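Long-range contacts in B-agarase (Saccharophagus degradans, PDB 4BQ2), which hydrolyses agarose as a family 50 exo-beta-agarase, probably cutting beta-1,4 linkages from a chain end to release neoagarobiose: residues Asp570-Leu575 with Pro610-Lys615; Tyr578-Phe583 with Ala617-Asp622; Ala621-Tyr626 with Asp645-Ile650. All blocks are in the same frame, centred on the assembly; numbering follows the deposited sequence.

In the fold
The three contacts follow one run of chain through the catalytic module. Contacts 1 and 2 both join helix 565-593 to helix 611-620, about 11 Å apart between centres, and their segments alternate along the sequence, as expected of two helices packed side by side with the same direction. Contact 3 starts where contact 2 stops, sharing Ala621 and Asp622, and pairs strand 624-627 with strand 648-652. Its centre lies about 12 Å from that of contact 2 and 18 Å from that of contact 1. The first two pack one helix on another, and contact 3 pairs the strand that follows helix 611-620 with its parallel neighbour, consistent with the (beta/alpha)8 barrel of family 50 enzymes.

Contact 1: residues Asp570-Leu575 with Pro610-Lys615; sequences DYSMLL and PMEVVK
Two neighbouring helices of the catalytic module, 565-593 and 611-620, meet here through Ser572 and Leu575 on one side and Pro610, Glu612 and Val613 on the other. Ser572 OG donates a hydrogen bond to Glu612 OE2 at 2.6 Å, entering at the anti lone pair, the one turned away from OE1. Glu612 CB already points at the other helix, and the bend at the second torsion (chi2 91°) turns the carboxylate so that OE2 meets the serine. The same OE2 also binds the hydroxyl of Tyr504, so two hydroxyls hold the carboxylate in place. The short axes run in nearly the same direction, 31° apart with a closest approach of 9.5 Å, an alignment consistent with adjacent outer helices of a (beta/alpha)8 barrel. Leu575 supplies the apolar part of the contact. With CG anti to the backbone N (chi1 -169°), its branch points at the incoming helix: CD2 lies 3.9 Å from Pro610 CB, and CG lies 3.9 Å from Val613 CG2. Proline is tolerated at this N-cap because the N-H it lacks is not one the helix uses; its carbonyl O takes Val613 N at 2.9 Å and Val614 N at 3.2 Å, while its ring gives Leu575 an apolar surface.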
loop_
_atom_site.group_PDB
_atom_site.type_symbol
_atom_site.label_atom_id
_atom_site.label_comp_id
_atom_site.label_asym_id
_atom_site.label_seq_id
_atom_site.Cartn_x
_atom_site.Cartn_y
_atom_site.Cartn_z
ATOM N N ASP A 570 8.727 -8.040 -29.457
ATOM C CA ASP A 570 9.592 -9.013 -28.815
ATOM C C ASP A 570 9.562 -8.929 -27.292
ATOM O O ASP A 570 9.510 -9.975 -26.599
ATOM C CB ASP A 570 11.032 -8.910 -29.351
ATOM C CG ASP A 570 11.154 -9.413 -30.799
ATOM O OD1 ASP A 570 10.275 -10.180 -31.235
ATOM O OD2 ASP A 570 12.127 -9.051 -31.491
ATOM N N TYR A 571 9.608 -7.712 -26.759
ATOM C CA TYR A 571 9.543 -7.567 -25.308
ATOM C C TYR A 571 8.182 -8.051 -24.816
ATOM O O TYR A 571 8.109 -8.733 -23.792
ATOM C CB TYR A 571 9.734 -6.122 -24.883
ATOM C CG TYR A 571 11.067 -5.488 -25.201
ATOM C CD1 TYR A 571 12.210 -6.256 -25.453
ATOM C CD2 TYR A 571 11.186 -4.092 -25.214
ATOM C CE1 TYR A 571 13.429 -5.645 -25.692
ATOM C CE2 TYR A 571 12.392 -3.472 -25.484
ATOM C CZ TYR A 571 13.510 -4.257 -25.726
ATOM O OH TYR A 571 14.710 -3.646 -25.987
ATOM N N SER A 572 7.124 -7.725 -25.570
ATOM C CA SER A 572 5.759 -8.165 -25.235
ATOM C C SER A 572 5.678 -9.702 -25.189
ATOM O O SER A 572 5.169 -10.272 -24.224
ATOM C CB SER A 572 4.727 -7.614 -26.211
ATOM O OG SER A 572 3.411 -7.970 -25.783
ATOM N N MET A 573 6.210 -10.357 -26.220
ATOM C CA MET A 573 6.225 -11.807 -26.300
ATOM C C MET A 573 6.990 -12.444 -25.111
ATOM O O MET A 573 6.533 -13.448 -24.527
ATOM C CB MET A 573 6.847 -12.254 -27.647
ATOM C CG MET A 573 7.238 -13.728 -27.690
ATOM S SD MET A 573 7.905 -14.225 -29.289
ATOM C CE MET A 573 9.621 -13.781 -29.037
ATOM N N LEU A 574 8.147 -11.875 -24.785
ATOM C CA LEU A 574 9.005 -12.380 -23.698
ATOM C C LEU A 574 8.366 -12.169 -22.310
ATOM O O LEU A 574 8.452 -13.048 -21.423
ATOM C CB LEU A 574 10.388 -11.722 -23.737
ATOM C CG LEU A 574 11.167 -11.926 -25.049
ATOM C CD1 LEU A 574 12.528 -11.267 -24.979
ATOM C CD2 LEU A 574 11.273 -13.388 -25.430
ATOM N N LEU A 575 7.749 -11.002 -22.125
ATOM C CA LEU A 575 7.028 -10.721 -20.874
ATOM C C LEU A 575 5.862 -11.699 -20.700
ATOM O O LEU A 575 5.655 -12.214 -19.603
ATOM C CB LEU A 575 6.542 -9.254 -20.776
ATOM C CG LEU A 575 6.010 -8.807 -19.388
ATOM C CD1 LEU A 575 7.007 -9.142 -18.265
ATOM C CD2 LEU A 575 5.641 -7.338 -19.348
ATOM N N PRO A 610 1.450 -4.556 -16.154
ATOM C CA PRO A 610 1.451 -4.548 -17.622
ATOM C C PRO A 610 0.467 -5.599 -18.128
ATOM O O PRO A 610 0.329 -6.673 -17.500
ATOM C CB PRO A 610 2.869 -4.986 -17.992
ATOM C CG PRO A 610 3.664 -5.007 -16.739
ATOM C CD PRO A 610 2.697 -5.105 -15.601
ATOM N N MET A 611 -0.242 -5.283 -19.211
ATOM C CA MET A 611 -1.305 -6.160 -19.685
ATOM C C MET A 611 -0.863 -7.586 -19.999
ATOM O O MET A 611 -1.651 -8.502 -19.883
ATOM C CB MET A 611 -2.050 -5.534 -20.864
ATOM C CG MET A 611 -3.566 -5.706 -20.783
ATOM S SD MET A 611 -4.387 -5.191 -19.239
ATOM C CE MET A 611 -4.682 -3.438 -19.462
ATOM N N GLU A 612 0.391 -7.782 -20.397
ATOM C CA GLU A 612 0.858 -9.118 -20.708
ATOM C C GLU A 612 0.777 -10.004 -19.463
ATOM O O GLU A 612 0.479 -11.194 -19.552
ATOM C CB GLU A 612 2.297 -9.089 -21.237
ATOM C CG GLU A 612 2.411 -8.439 -22.615
ATOM C CD GLU A 612 2.682 -6.943 -22.620
ATOM O OE1 GLU A 612 2.511 -6.240 -21.581
ATOM O OE2 GLU A 612 3.109 -6.458 -23.713
ATOM N N VAL A 613 1.029 -9.399 -18.306
ATOM C CA VAL A 613 1.057 -10.103 -17.041
ATOM C C VAL A 613 -0.370 -10.316 -16.532
ATOM O O VAL A 613 -0.696 -11.391 -15.976
ATOM C CB VAL A 613 1.907 -9.310 -16.024
ATOM C CG1 VAL A 613 1.889 -9.993 -14.675
ATOM C CG2 VAL A 613 3.346 -9.235 -16.518
ATOM N N VAL A 614 -1.223 -9.317 -16.743
ATOM C CA VAL A 614 -2.625 -9.439 -16.366
ATOM C C VAL A 614 -3.273 -10.582 -17.165
ATOM O O VAL A 614 -3.993 -11.402 -16.607
ATOM C CB VAL A 614 -3.409 -8.134 -16.602
ATOM C CG1 VAL A 614 -4.844 -8.325 -16.167
ATOM C CG2 VAL A 614 -2.806 -6.950 -15.814
ATOM N N LYS A 615 -2.986 -10.662 -18.461
ATOM C CA LYS A 615 -3.616 -11.720 -19.290
ATOM C C LYS A 615 -3.137 -13.122 -18.890
ATOM O O LYS A 615 -3.915 -14.087 -18.891
ATOM C CB LYS A 615 -3.363 -11.440 -20.762
ATOM C CG LYS A 615 -4.217 -10.272 -21.263
ATOM C CD LYS A 615 -3.747 -9.781 -22.628
ATOM C CE LYS A 615 -4.798 -8.929 -23.321
ATOM N NZ LYS A 615 -4.252 -8.348 -24.582
#

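Contact 2: residues Tyr578-Phe583 with Ala617-Asp622; sequences YADQYF and AAKYAD
The ring of Phe583 is sandwiched between Ala617 on one face and its own neighbour Tyr582 on the other. Ala617 CA stands 3.8 Å above the ring plane over its centre, and Ala617 CB makes a CH-pi contact with the Phe583 ring, 3.9 Å from the centroid and 19° off the normal. On the opposite face Tyr582 CD2 sits over the centre, and Phe583 CD2 in turn lies in the plane of the tyrosine ring at its edge. Alanine is apt at 617, being small enough to let the helix backbone come down on the aromatic face. The Tyr620 ring lies between the two helices: the Phe583 carbonyl carbon is over one face, and Lys619 CG is over the other, offset toward the rim. Phe583 CB reaches Tyr620 CD2 at 3.6 Å, while Asp580 O approaches Tyr620 CE2 obliquely at 3.5 Å. Tyr620 takes up this place with CG anti to its carbonyl carbon (chi1 -67°), which points the ring back toward Asp580; its side chain also touches Lys584 and His587 further along the same helix. Helix 611-620 ends here: Ala617 O accepts from both Tyr620 N and Ala621 N, and Ala621 turns away from helical geometry. This is the start of the alpha-beta loop that leads from helix 611-620 into strand 624-627, consistent with a (beta/alpha)8 barrel.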
loop_
_atom_site.group_PDB
_atom_site.type_symbol
_atom_site.label_atom_id
_atom_site.label_comp_id
_atom_site.label_asym_id
_atom_site.label_seq_id
_atom_site.Cartn_x
_atom_site.Cartn_y
_atom_site.Cartn_z
ATOM N N TYR A 578 7.265 -15.121 -19.715
ATOM C CA TYR A 578 7.712 -15.067 -18.322
ATOM C C TYR A 578 6.504 -15.159 -17.350
ATOM O O TYR A 578 6.471 -16.010 -16.441
ATOM C CB TYR A 578 8.509 -13.768 -18.059
ATOM C CG TYR A 578 8.912 -13.609 -16.584
ATOM C CD1 TYR A 578 10.034 -14.279 -16.065
ATOM C CD2 TYR A 578 8.147 -12.843 -15.706
ATOM C CE1 TYR A 578 10.389 -14.168 -14.708
ATOM C CE2 TYR A 578 8.506 -12.722 -14.354
ATOM C CZ TYR A 578 9.617 -13.398 -13.857
ATOM O OH TYR A 578 9.999 -13.276 -12.508
ATOM N N ALA A 579 5.536 -14.269 -17.534
ATOM C CA ALA A 579 4.325 -14.278 -16.710
ATOM C C ALA A 579 3.488 -15.574 -16.830
ATOM O O ALA A 579 3.005 -16.093 -15.814
ATOM C CB ALA A 579 3.483 -13.047 -16.973
ATOM N N ASP A 580 3.328 -16.108 -18.044
ATOM C CA ASP A 580 2.683 -17.424 -18.192
ATOM C C ASP A 580 3.339 -18.522 -17.349
ATOM O O ASP A 580 2.645 -19.301 -16.684
ATOM C CB ASP A 580 2.710 -17.878 -19.647
ATOM C CG ASP A 580 1.641 -17.219 -20.505
ATOM O OD1 ASP A 580 0.667 -16.623 -19.981
ATOM O OD2 ASP A 580 1.775 -17.308 -21.747
ATOM N N GLN A 581 4.673 -18.555 -17.358
ATOM C CA GLN A 581 5.414 -19.560 -16.607
ATOM C C GLN A 581 5.292 -19.357 -15.095
ATOM O O GLN A 581 5.182 -20.359 -14.335
ATOM C CB GLN A 581 6.885 -19.605 -17.070
ATOM C CG GLN A 581 7.770 -20.585 -16.313
ATOM C CD GLN A 581 7.457 -22.070 -16.544
ATOM O OE1 GLN A 581 6.707 -22.449 -17.455
ATOM N NE2 GLN A 581 8.057 -22.923 -15.716
ATOM N N TYR A 582 5.327 -18.083 -14.656
ATOM C CA TYR A 582 5.118 -17.765 -13.243
ATOM C C TYR A 582 3.758 -18.338 -12.785
ATOM O O TYR A 582 3.687 -19.124 -11.811
ATOM C CB TYR A 582 5.173 -16.243 -12.974
ATOM C CG TYR A 582 4.762 -15.925 -11.546
ATOM C CD1 TYR A 582 5.682 -16.009 -10.489
ATOM C CD2 TYR A 582 3.442 -15.595 -11.242
ATOM C CE1 TYR A 582 5.284 -15.744 -9.176
ATOM C CE2 TYR A 582 3.036 -15.365 -9.940
ATOM C CZ TYR A 582 3.957 -15.441 -8.915
ATOM O OH TYR A 582 3.520 -15.188 -7.642
ATOM N N PHE A 583 2.687 -17.964 -13.499
ATOM C CA PHE A 583 1.323 -18.356 -13.102
ATOM C C PHE A 583 1.013 -19.827 -13.292
ATOM O O PHE A 583 0.291 -20.400 -12.471
ATOM C CB PHE A 583 0.253 -17.471 -13.766
ATOM C CG PHE A 583 0.208 -16.088 -13.213
ATOM C CD1 PHE A 583 -0.254 -15.874 -11.916
ATOM C CD2 PHE A 583 0.694 -14.993 -13.947
ATOM C CE1 PHE A 583 -0.238 -14.605 -11.359
ATOM C CE2 PHE A 583 0.683 -13.701 -13.398
ATOM C CZ PHE A 583 0.203 -13.513 -12.107
ATOM N N ALA A 617 -2.314 -13.929 -15.788
ATOM C CA ALA A 617 -3.058 -14.220 -14.565
ATOM C C ALA A 617 -4.484 -14.656 -14.909
ATOM O O ALA A 617 -5.045 -15.572 -14.292
ATOM C CB ALA A 617 -3.068 -13.001 -13.648
ATOM N N ALA A 618 -5.062 -14.024 -15.926
ATOM C CA ALA A 618 -6.435 -14.393 -16.319
ATOM C C ALA A 618 -6.496 -15.864 -16.758
ATOM O O ALA A 618 -7.517 -16.522 -16.599
ATOM C CB ALA A 618 -6.941 -13.479 -17.428
ATOM N N LYS A 619 -5.398 -16.379 -17.288
ATOM C CA LYS A 619 -5.367 -17.734 -17.839
ATOM C C LYS A 619 -5.373 -18.772 -16.712
ATOM O O LYS A 619 -6.025 -19.820 -16.839
ATOM C CB LYS A 619 -4.130 -17.896 -18.743
ATOM C CG LYS A 619 -4.085 -19.170 -19.592
ATOM C CD LYS A 619 -2.891 -19.133 -20.552
ATOM C CE LYS A 619 -2.992 -20.212 -21.626
ATOM N NZ LYS A 619 -3.197 -21.562 -21.046
ATOM N N TYR A 620 -4.681 -18.464 -15.606
ATOM C CA TYR A 620 -4.432 -19.459 -14.570
ATOM C C TYR A 620 -5.154 -19.230 -13.241
ATOM O O TYR A 620 -5.529 -20.185 -12.568
ATOM C CB TYR A 620 -2.926 -19.602 -14.302
ATOM C CG TYR A 620 -2.161 -20.204 -15.468
ATOM C CD1 TYR A 620 -2.180 -21.580 -15.706
ATOM C CD2 TYR A 620 -1.426 -19.404 -16.317
ATOM C CE1 TYR A 620 -1.491 -22.139 -16.768
ATOM C CE2 TYR A 620 -0.740 -19.952 -17.387
ATOM C CZ TYR A 620 -0.780 -21.318 -17.592
ATOM O OH TYR A 620 -0.075 -21.861 -18.626
ATOM N N ALA A 621 -5.306 -17.969 -12.840
ATOM C CA ALA A 621 -6.004 -17.648 -11.595
ATOM C C ALA A 621 -7.504 -17.822 -11.766
ATOM O O ALA A 621 -8.061 -17.468 -12.818
ATOM C CB ALA A 621 -5.693 -16.229 -11.177
ATOM N N ASP A 622 -8.153 -18.389 -10.746
ATOM C CA ASP A 622 -9.622 -18.443 -10.695
ATOM C C ASP A 622 -10.184 -17.037 -10.595
ATOM O O ASP A 622 -11.214 -16.734 -11.167
ATOM C CB ASP A 622 -10.078 -19.280 -9.505
ATOM C CG ASP A 622 -9.617 -20.741 -9.611
ATOM O OD1 ASP A 622 -10.176 -21.485 -10.436
ATOM O OD2 ASP A 622 -8.665 -21.130 -8.919
#

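Contact 3: residues Ala621-Tyr626 with Asp645-Ile650; sequences ADVVSY and DKPSII
Lys646 reaches back over the start of the neighbouring strand to the backbone of Ala621. Its CB lies 4.2 Å from Val624 CG2, the two side chains crossing at about a right angle. Bends at chi2 and chi3 (-73° and -69°) then curl the chain, bringing CE to 3.2 Å from Ala621 O, and NZ donates to that oxygen at 2.7 Å, in the carbonyl plane. Ala618 O offers the ammonium a second, weak bond. A lysine fits because its long flexible chain can pack apolar methylenes on a valine and still carry its charge to carbonyls at a helix end, where the dipole would probably favour a cation. Beyond it the backbones pair as parallel strands: Val624 N binds Pro647 O, Ile649 N binds Val624 O, and Tyr626 N binds Ile649 O at 2.9 Å. Ser648 OG donates to Lys646 O and accepts from a water that is also hydrogen-bonded to Tyr626 OH, 2.7 Å from each; this water and Ser648 CB lie at the edge of the tyrosine ring, near its plane. Beta-branched residues suit extended backbone; on the face that carries Ser625 and Ile649, Ile649 CG2 touches Ser625 CB at 3.7 Å and Val623 CG1 at 3.8 Å. Ser625 OG itself is bonded to Leu600 O and Arg603 N. Strand 648-652 lies between the parallel strands 624-627 and 693-699; the chain crosses to it from 624-627 through helices 635-638 and 641-644 as a beta-alpha-beta unit, with helix 641-644 against Tyr626 and Ser648, and helix 611-620 against Val624 on the same face.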
loop_
_atom_site.group_PDB
_atom_site.type_symbol
_atom_site.label_atom_id
_atom_site.label_comp_id
_atom_site.label_asym_id
_atom_site.label_seq_id
_atom_site.Cartn_x
_atom_site.Cartn_y
_atom_site.Cartn_z
ATOM N N ALA A 621 -5.306 -17.969 -12.840
ATOM C CA ALA A 621 -6.004 -17.648 -11.595
ATOM C C ALA A 621 -7.504 -17.822 -11.766
ATOM O O ALA A 621 -8.061 -17.468 -12.818
ATOM C CB ALA A 621 -5.693 -16.229 -11.177
ATOM N N ASP A 622 -8.153 -18.389 -10.746
ATOM C CA ASP A 622 -9.622 -18.443 -10.695
ATOM C C ASP A 622 -10.184 -17.037 -10.595
ATOM O O ASP A 622 -11.214 -16.734 -11.167
ATOM C CB ASP A 622 -10.078 -19.280 -9.505
ATOM C CG ASP A 622 -9.617 -20.741 -9.611
ATOM O OD1 ASP A 622 -10.176 -21.485 -10.436
ATOM O OD2 ASP A 622 -8.665 -21.130 -8.919
ATOM N N VAL A 623 -9.496 -16.184 -9.835
ATOM C CA VAL A 623 -9.937 -14.811 -9.599
ATOM C C VAL A 623 -8.653 -13.942 -9.709
ATOM O O VAL A 623 -7.646 -14.271 -9.077
ATOM C CB VAL A 623 -10.541 -14.640 -8.184
ATOM C CG1 VAL A 623 -10.967 -13.198 -7.965
ATOM C CG2 VAL A 623 -11.756 -15.531 -7.971
ATOM N N VAL A 624 -8.683 -12.872 -10.512
ATOM C CA VAL A 624 -7.522 -11.991 -10.670
ATOM C C VAL A 624 -7.545 -10.902 -9.591
ATOM O O VAL A 624 -8.567 -10.196 -9.427
ATOM C CB VAL A 624 -7.489 -11.337 -12.077
ATOM C CG1 VAL A 624 -6.214 -10.521 -12.231
ATOM C CG2 VAL A 624 -7.522 -12.419 -13.171
ATOM N N SER A 625 -6.445 -10.743 -8.847
ATOM C CA SER A 625 -6.429 -9.748 -7.735
ATOM C C SER A 625 -5.610 -8.523 -8.074
ATOM O O SER A 625 -4.525 -8.632 -8.684
ATOM C CB SER A 625 -5.875 -10.357 -6.443
ATOM O OG SER A 625 -4.737 -11.120 -6.742
ATOM N N TYR A 626 -6.130 -7.375 -7.661
ATOM C CA TYR A 626 -5.481 -6.073 -7.853
ATOM C C TYR A 626 -5.528 -5.330 -6.512
ATOM O O TYR A 626 -6.543 -5.371 -5.805
ATOM C CB TYR A 626 -6.248 -5.215 -8.867
ATOM C CG TYR A 626 -6.557 -5.885 -10.214
ATOM C CD1 TYR A 626 -5.636 -5.834 -11.271
ATOM C CD2 TYR A 626 -7.755 -6.582 -10.412
ATOM C CE1 TYR A 626 -5.905 -6.443 -12.510
ATOM C CE2 TYR A 626 -8.043 -7.198 -11.644
ATOM C CZ TYR A 626 -7.112 -7.128 -12.680
ATOM O OH TYR A 626 -7.388 -7.733 -13.891
ATOM N N ASP A 645 -13.200 -10.697 -19.000
ATOM C CA ASP A 645 -14.392 -11.340 -18.448
ATOM C C ASP A 645 -14.009 -12.312 -17.319
ATOM O O ASP A 645 -14.487 -13.453 -17.306
ATOM C CB ASP A 645 -15.181 -12.092 -19.540
ATOM C CG ASP A 645 -16.612 -12.421 -19.109
ATOM O OD1 ASP A 645 -17.118 -11.779 -18.148
ATOM O OD2 ASP A 645 -17.229 -13.328 -19.738
ATOM N N LYS A 646 -13.166 -11.858 -16.381
ATOM C CA LYS A 646 -12.764 -12.687 -15.236
ATOM C C LYS A 646 -13.284 -12.072 -13.958
ATOM O O LYS A 646 -13.198 -10.847 -13.768
ATOM C CB LYS A 646 -11.220 -12.803 -15.054
ATOM C CG LYS A 646 -10.444 -13.619 -16.065
ATOM C CD LYS A 646 -10.646 -15.140 -15.941
ATOM C CE LYS A 646 -10.022 -15.723 -14.671
ATOM N NZ LYS A 646 -10.014 -17.213 -14.724
ATOM N N PRO A 647 -13.730 -12.921 -13.037
ATOM C CA PRO A 647 -14.032 -12.424 -11.712
ATOM C C PRO A 647 -12.737 -11.870 -11.118
ATOM O O PRO A 647 -11.640 -12.397 -11.376
ATOM C CB PRO A 647 -14.517 -13.661 -10.968
ATOM C CG PRO A 647 -13.921 -14.820 -11.710
ATOM C CD PRO A 647 -13.889 -14.386 -13.142
ATOM N N SER A 648 -12.878 -10.796 -10.352
ATOM C CA SER A 648 -11.714 -10.018 -9.915
ATOM C C SER A 648 -11.883 -9.669 -8.437
ATOM O O SER A 648 -12.976 -9.701 -7.901
ATOM C CB SER A 648 -11.610 -8.745 -10.766
ATOM O OG SER A 648 -11.503 -9.089 -12.163
ATOM N N ILE A 649 -10.791 -9.338 -7.766
ATOM C CA ILE A 649 -10.945 -8.910 -6.385
ATOM C C ILE A 649 -9.950 -7.804 -6.128
ATOM O O ILE A 649 -8.841 -7.847 -6.669
ATOM C CB ILE A 649 -10.809 -10.104 -5.391
ATOM C CG1 ILE A 649 -11.179 -9.706 -3.946
ATOM C CG2 ILE A 649 -9.426 -10.783 -5.458
ATOM C CD1 ILE A 649 -11.177 -10.896 -2.968
ATOM N N ILE A 650 -10.370 -6.800 -5.348
ATOM C CA ILE A 650 -9.437 -5.783 -4.795
ATOM C C ILE A 650 -8.793 -6.324 -3.504
ATOM O O ILE A 650 -9.492 -6.609 -2.533
ATOM C CB ILE A 650 -10.177 -4.469 -4.466
ATOM C CG1 ILE A 650 -10.718 -3.814 -5.758
ATOM C CG2 ILE A 650 -9.263 -3.503 -3.663
ATOM C CD1 ILE A 650 -9.659 -3.343 -6.766
HETATM O O HOH W 1 -9.584 -9.291 -14.043
#